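Local coordinates for alkaline phosphatase (Thermus thermophilus, PDB 7KWD) that dephosphorylates phosphate-containing compounds as a homodimeric, zinc- and magnesium-dependent hydrolase, at the interface of chains A and B. Sequence-based numbering; all coordinates share one arbitrary frame. Chains: chain A/B, Alkaline phosphatase.

The interface of chains A and B. Residues chain A 90-92, 110; chain B 332-333, 335-336.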
loop_
_atom_site.group_PDB
_atom_site.type_symbol
_atom_site.label_atom_id
_atom_site.label_comp_id
_atom_site.label_asym_id
_atom_site.label_seq_id
_atom_site.Cartn_x
_atom_site.Cartn_y
_atom_site.Cartn_z
ATOM N N SER A 90 8.592 16.637 5.579
ATOM C CA SER A 90 9.022 15.347 5.056
ATOM C C SER A 90 7.834 14.543 4.570
ATOM O O SER A 90 6.859 14.368 5.308
ATOM C CB SER A 90 9.733 14.520 6.120
ATOM O OG SER A 90 9.942 13.209 5.641
ATOM N N TYR A 91 7.941 14.002 3.370
ATOM C CA TYR A 91 6.904 13.118 2.860
ATOM C C TYR A 91 6.839 11.793 3.576
ATOM O O TYR A 91 5.921 11.029 3.296
ATOM C CB TYR A 91 7.114 12.909 1.379
ATOM C CG TYR A 91 6.556 14.099 0.704
ATOM C CD1 TYR A 91 5.219 14.197 0.555
ATOM C CD2 TYR A 91 7.335 15.175 0.330
ATOM C CE1 TYR A 91 4.667 15.238 0.015
ATOM C CE2 TYR A 91 6.755 16.261 -0.233
ATOM C CZ TYR A 91 5.396 16.268 -0.387
ATOM O OH TYR A 91 4.643 17.311 -0.935
ATOM N N VAL A 92 7.732 11.529 4.523
ATOM C CA VAL A 92 7.620 10.366 5.386
ATOM C C VAL A 92 7.640 10.830 6.828
ATOM O O VAL A 92 8.648 11.381 7.301
ATOM C CB VAL A 92 8.738 9.355 5.129
ATOM C CG1 VAL A 92 8.577 8.135 6.055
ATOM C CG2 VAL A 92 8.754 8.972 3.655
ATOM N N ASN A 110 8.877 16.344 12.464
ATOM C CA ASN A 110 9.077 15.056 13.124
ATOM C C ASN A 110 9.847 15.255 14.419
ATOM O O ASN A 110 10.894 15.917 14.424
ATOM C CB ASN A 110 9.851 14.091 12.204
ATOM C CG ASN A 110 9.059 13.702 10.937
ATOM O OD1 ASN A 110 7.869 14.010 10.813
ATOM N ND2 ASN A 110 9.733 13.019 9.992
ATOM N N TYR B 332 13.779 10.925 10.242
ATOM C CA TYR B 332 13.245 10.806 8.880
ATOM C C TYR B 332 13.050 12.155 8.201
ATOM O O TYR B 332 12.346 12.264 7.178
ATOM C CB TYR B 332 11.929 10.023 8.874
ATOM C CG TYR B 332 12.041 8.569 9.296
ATOM C CD1 TYR B 332 13.265 7.910 9.322
ATOM C CD2 TYR B 332 10.909 7.868 9.697
ATOM C CE1 TYR B 332 13.348 6.584 9.709
ATOM C CE2 TYR B 332 10.973 6.572 10.076
ATOM C CZ TYR B 332 12.180 5.927 10.066
ATOM O OH TYR B 332 12.201 4.625 10.471
ATOM N N LEU B 333 13.711 13.187 8.722
ATOM C CA LEU B 333 13.495 14.552 8.250
ATOM C C LEU B 333 14.019 14.807 6.851
ATOM O O LEU B 333 13.645 15.822 6.256
ATOM C CB LEU B 333 14.134 15.537 9.260
ATOM C CG LEU B 333 13.381 15.692 10.577
ATOM C CD1 LEU B 333 14.245 16.332 11.657
ATOM C CD2 LEU B 333 12.074 16.488 10.375
ATOM N N SER B 335 13.494 12.783 4.207
ATOM C CA SER B 335 12.894 11.799 3.314
ATOM C C SER B 335 12.392 12.399 2.008
ATOM O O SER B 335 12.309 11.684 1.004
ATOM C CB SER B 335 11.744 11.068 4.015
ATOM O OG SER B 335 12.168 10.471 5.235
ATOM N N SER B 336 12.079 13.677 1.966
ATOM C CA SER B 336 11.611 14.197 0.694
ATOM C C SER B 336 12.717 14.330 -0.344
ATOM O O SER B 336 12.410 14.583 -1.514
ATOM C CB SER B 336 10.929 15.555 0.884
ATOM O OG SER B 336 9.841 15.433 1.784
#
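Hydrogen bonds that each use a serine hydroxyl, as donor in A:Ser90 and as acceptor in B:Ser336, join A:Ser90 and A:Tyr91 to the 332-336 segment of chain B. The hydroxyl OG of A:Ser90 lies 3.0 Å from the backbone O of B:Tyr332, tilted from the carbonyl plane; with OG anti to its own backbone N (chi1 171°), the side chain extends towards the partner. The same carbonyl accepts from B:Ser335 OG, which arrives from the opposite face, so one hydroxyl of each subunit grips it. At the next residue of chain A, the backbone N of A:Tyr91 donates to B:Ser336 OG at 2.9 Å.

Within chain A, A:Ser90 OG is fixed by the backbone N of A:Val92 (3.0 Å); the same OG lies above the carbonyl plane of A:Val92 O, a second acceptor that probably competes with B:Tyr332 O for its one hydrogen. Replacing A:Ser90 by an alanine would probably leave the B:Tyr332 carbonyl without its cross-subunit donor and the A:Val92 amide without its acceptor.

Apolar packing flanks these bonds. CB of A:Val92 rests 3.6 Å from CB of B:Ser335, and CB of B:Ser336 meets the edge of the A:Tyr91 ring in its plane. A:Asn110 and B:Leu333 run past each other in opposite directions, CB to CD2 3.7 Å.

The loop of A:Ser90 to A:Val92 leads into helix 95-104, which begins at the catalytic nucleophile A:Ser95, about 10 Å from the patch centre, and A:Asn110 comes from the loop after it; the chain B segment links 3-10 helix 330-332 to helix 337-340. A two-fold twin repeats the contact in the homodimer.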